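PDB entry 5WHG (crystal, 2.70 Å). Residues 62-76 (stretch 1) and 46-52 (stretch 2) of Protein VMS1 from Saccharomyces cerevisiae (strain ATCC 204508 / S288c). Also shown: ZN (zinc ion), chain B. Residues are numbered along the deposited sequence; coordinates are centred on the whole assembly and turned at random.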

# COMPACT_ATOMS: atom_id res chain seq x y z
N HIS A 62 -16.86 -8.09 -13.23
CA HIS A 62 -16.93 -8.70 -11.91
C HIS A 62 -15.66 -8.43 -11.13
O HIS A 62 -14.86 -9.33 -10.90
CB HIS A 62 -17.19 -10.21 -12.02
CG HIS A 62 -16.92 -10.98 -10.76
ND1 HIS A 62 -17.45 -10.62 -9.54
CD2 HIS A 62 -16.15 -12.07 -10.53
CE1 HIS A 62 -17.04 -11.47 -8.62
NE2 HIS A 62 -16.25 -12.35 -9.19
N TYR A 63 -15.43 -7.19 -10.71
CA TYR A 63 -14.22 -6.92 -9.96
C TYR A 63 -14.44 -5.75 -9.01
O TYR A 63 -13.68 -5.55 -8.05
CB TYR A 63 -13.04 -6.65 -10.90
CG TYR A 63 -12.12 -7.84 -11.05
CD1 TYR A 63 -11.09 -8.05 -10.16
CD2 TYR A 63 -12.30 -8.77 -12.07
CE1 TYR A 63 -10.26 -9.15 -10.28
CE2 TYR A 63 -11.47 -9.87 -12.19
CZ TYR A 63 -10.45 -10.05 -11.29
OH TYR A 63 -9.61 -11.14 -11.40
N GLN A 64 -15.48 -4.97 -9.28
CA GLN A 64 -15.98 -3.97 -8.36
C GLN A 64 -17.27 -4.42 -7.68
O GLN A 64 -17.81 -3.68 -6.85
CB GLN A 64 -16.18 -2.63 -9.07
CG GLN A 64 -15.35 -1.49 -8.50
CD GLN A 64 -15.43 -0.22 -9.32
OE1 GLN A 64 -14.52 0.10 -10.08
NE2 GLN A 64 -16.53 0.51 -9.17
N THR A 65 -17.77 -5.61 -8.01
CA THR A 65 -18.92 -6.17 -7.32
C THR A 65 -18.60 -6.39 -5.85
O THR A 65 -17.48 -6.73 -5.49
CB THR A 65 -19.34 -7.49 -7.96
OG1 THR A 65 -18.33 -8.48 -7.72
CG2 THR A 65 -19.52 -7.34 -9.46
N ASP A 66 -19.60 -6.19 -5.00
CA ASP A 66 -19.40 -6.46 -3.58
C ASP A 66 -19.20 -7.94 -3.31
O ASP A 66 -18.67 -8.30 -2.25
CB ASP A 66 -20.57 -5.94 -2.76
CG ASP A 66 -20.66 -4.43 -2.76
OD1 ASP A 66 -19.60 -3.77 -2.68
OD2 ASP A 66 -21.80 -3.90 -2.86
N TYR A 67 -19.60 -8.82 -4.24
CA TYR A 67 -19.37 -10.24 -4.05
C TYR A 67 -17.88 -10.57 -4.09
O TYR A 67 -17.33 -11.16 -3.15
CB TYR A 67 -20.11 -11.04 -5.11
CG TYR A 67 -20.06 -12.53 -4.89
CD1 TYR A 67 -20.68 -13.10 -3.79
CD2 TYR A 67 -19.42 -13.36 -5.79
CE1 TYR A 67 -20.65 -14.47 -3.59
CE2 TYR A 67 -19.38 -14.72 -5.60
CZ TYR A 67 -19.99 -15.27 -4.50
OH TYR A 67 -19.95 -16.63 -4.32
N HIS A 68 -17.21 -10.18 -5.18
CA HIS A 68 -15.77 -10.37 -5.29
C HIS A 68 -15.02 -9.83 -4.08
O HIS A 68 -14.02 -10.40 -3.65
CB HIS A 68 -15.24 -9.72 -6.56
CG HIS A 68 -13.76 -9.87 -6.75
ND1 HIS A 68 -13.20 -10.95 -7.39
CD2 HIS A 68 -12.72 -9.08 -6.36
CE1 HIS A 68 -11.88 -10.82 -7.40
NE2 HIS A 68 -11.57 -9.70 -6.78
N LEU A 69 -15.50 -8.73 -3.49
CA LEU A 69 -14.75 -8.12 -2.40
C LEU A 69 -14.81 -8.97 -1.14
O LEU A 69 -13.80 -9.10 -0.43
CB LEU A 69 -15.26 -6.71 -2.13
CG LEU A 69 -14.45 -5.62 -2.85
CD1 LEU A 69 -14.95 -4.24 -2.47
CD2 LEU A 69 -12.96 -5.79 -2.53
N MSE A 70 -15.96 -9.54 -0.84
CA MSE A 70 -16.07 -10.35 0.37
C MSE A 70 -15.29 -11.65 0.23
O MSE A 70 -14.69 -12.13 1.19
CB MSE A 70 -17.54 -10.64 0.69
CG MSE A 70 -18.40 -9.39 0.76
SE MSE A 70 -20.31 -9.76 0.95
CE MSE A 70 -20.32 -10.17 2.87
N ASN A 71 -15.28 -12.22 -0.98
CA ASN A 71 -14.51 -13.43 -1.22
C ASN A 71 -13.01 -13.16 -1.14
O ASN A 71 -12.25 -14.00 -0.62
CB ASN A 71 -14.87 -14.02 -2.57
CG ASN A 71 -16.03 -14.95 -2.47
OD1 ASN A 71 -16.08 -15.79 -1.58
ND2 ASN A 71 -16.99 -14.80 -3.37
N VAL A 72 -12.55 -12.02 -1.66
CA VAL A 72 -11.18 -11.59 -1.41
C VAL A 72 -10.93 -11.49 0.08
O VAL A 72 -9.96 -12.05 0.62
CB VAL A 72 -10.89 -10.25 -2.11
CG1 VAL A 72 -9.67 -9.60 -1.50
CG2 VAL A 72 -10.69 -10.42 -3.60
N LYS A 73 -11.82 -10.78 0.78
CA LYS A 73 -11.72 -10.64 2.23
C LYS A 73 -11.72 -12.01 2.91
O LYS A 73 -10.84 -12.31 3.72
CB LYS A 73 -12.87 -9.77 2.72
CG LYS A 73 -12.54 -8.77 3.80
CD LYS A 73 -13.57 -7.67 3.76
CE LYS A 73 -13.36 -6.66 4.87
NZ LYS A 73 -14.60 -5.85 5.10
N ARG A 74 -12.69 -12.86 2.57
CA ARG A 74 -12.76 -14.18 3.19
C ARG A 74 -11.46 -14.95 3.01
O ARG A 74 -11.00 -15.62 3.94
CB ARG A 74 -13.94 -14.98 2.63
CG ARG A 74 -13.56 -16.42 2.34
CD ARG A 74 -14.71 -17.39 2.41
NE ARG A 74 -14.22 -18.71 2.03
CZ ARG A 74 -14.98 -19.80 2.01
NH1 ARG A 74 -16.26 -19.70 2.35
NH2 ARG A 74 -14.47 -20.97 1.66
N ASN A 75 -10.86 -14.88 1.83
CA ASN A 75 -9.71 -15.74 1.56
C ASN A 75 -8.43 -15.15 2.13
O ASN A 75 -7.59 -15.89 2.65
CB ASN A 75 -9.57 -15.99 0.06
CG ASN A 75 -8.56 -17.07 -0.25
OD1 ASN A 75 -8.31 -17.97 0.57
ND2 ASN A 75 -7.96 -17.00 -1.43
N LEU A 76 -8.26 -13.82 2.04
CA LEU A 76 -7.14 -13.18 2.74
C LEU A 76 -7.18 -13.49 4.23
O LEU A 76 -6.15 -13.81 4.82
CB LEU A 76 -7.19 -11.67 2.52
CG LEU A 76 -6.84 -11.17 1.13
CD1 LEU A 76 -7.20 -9.70 1.02
CD2 LEU A 76 -5.36 -11.38 0.89
ZN ZN B . -14.13 -12.56 -7.69
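Stretch 2, residues 46-52: CSVCQMS

Stretch 2 lies as an irregular turn, without helix or strand, beside the loop and along one side of the helix 66-76, and a zinc ion ties the two together. The nearest CA pairs are His 62 CA to Cys 46 CA (8.2 Å) and Asn 71 CA to Val 48 CA (6.4 Å). Weak backbone hydrogen bonds pair Cys 46 with Met 51, from Cys 46 N to Met 51 O and Met 51 N to Cys 46 O (both 3.3 Å); Gln 50, with positive phi and psi (56°/42°), helps reverse the chain. ZN is bound by Cys 46 SG (2.4 Å), Cys 49 SG (2.3 Å), His 62 NE2 (2.6 Å) and His 68 ND1 (1.9 Å). Cys 46 takes chi1 t and Cys 49 m, bringing both sulfurs to the ion; His 68 is also t. His 62, chi1 t, spends its other nitrogen on Thr 65: His 62 ND1 donates to Thr 65 OG1 (2.9 Å), which also caps the helix by accepting from His 68 N (3.3 Å). The extended selenomethionine Met 51 (t, t, t) lays its methyl over one face of the His 62 ring, Met 51 CE 3.9 Å from His 62 CG, while NE2 binds the zinc in the plane of the ring. Farther along the helix, Val 48 (chi1 p) packs its CG1 against Val 72 CG2 (4.1 Å) and its CG2 against Asn 71 O (3.4 Å) and Asn 75 CB (3.6 Å). No hydrogen bond crosses between the stretches; metal coordination and packing join them.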

# COMPACT_ATOMS: atom_id res chain seq x y z
N CYS A 46 -12.01 -15.35 -12.47
CA CYS A 46 -11.77 -15.07 -11.06
C CYS A 46 -11.41 -16.31 -10.26
O CYS A 46 -12.18 -17.26 -10.17
CB CYS A 46 -12.98 -14.42 -10.41
SG CYS A 46 -12.69 -14.23 -8.65
N SER A 47 -10.22 -16.28 -9.65
CA SER A 47 -9.69 -17.46 -8.98
C SER A 47 -10.23 -17.60 -7.57
O SER A 47 -10.38 -18.73 -7.08
CB SER A 47 -8.17 -17.40 -8.97
OG SER A 47 -7.74 -16.04 -8.82
N VAL A 48 -10.55 -16.48 -6.91
CA VAL A 48 -11.00 -16.53 -5.53
C VAL A 48 -12.50 -16.83 -5.43
O VAL A 48 -12.97 -17.22 -4.36
CB VAL A 48 -10.66 -15.22 -4.81
CG1 VAL A 48 -11.59 -14.11 -5.24
CG2 VAL A 48 -10.71 -15.41 -3.32
N CYS A 49 -13.24 -16.69 -6.53
CA CYS A 49 -14.66 -17.04 -6.56
C CYS A 49 -14.94 -18.34 -7.29
O CYS A 49 -16.07 -18.83 -7.21
CB CYS A 49 -15.46 -15.92 -7.24
SG CYS A 49 -15.22 -14.27 -6.54
N GLN A 50 -13.95 -18.90 -7.99
CA GLN A 50 -14.14 -20.08 -8.85
C GLN A 50 -15.23 -19.81 -9.89
O GLN A 50 -16.06 -20.68 -10.20
CB GLN A 50 -14.46 -21.33 -8.02
CG GLN A 50 -13.47 -21.59 -6.88
CD GLN A 50 -13.79 -22.85 -6.07
OE1 GLN A 50 -14.28 -23.85 -6.61
NE2 GLN A 50 -13.52 -22.80 -4.77
N MSE A 51 -15.21 -18.60 -10.47
CA MSE A 51 -16.28 -18.12 -11.32
C MSE A 51 -15.78 -17.37 -12.58
O MSE A 51 -15.20 -16.29 -12.49
CB MSE A 51 -17.20 -17.22 -10.49
CG MSE A 51 -18.23 -16.40 -11.25
SE MSE A 51 -19.02 -15.13 -9.98
CE MSE A 51 -19.61 -13.73 -11.21
N SER A 52 -16.03 -17.97 -13.75
CA SER A 52 -15.61 -17.40 -15.03
C SER A 52 -16.76 -16.72 -15.77
O SER A 52 -16.59 -15.64 -16.34
CB SER A 52 -15.00 -18.49 -15.91
OG SER A 52 -15.88 -19.60 -16.00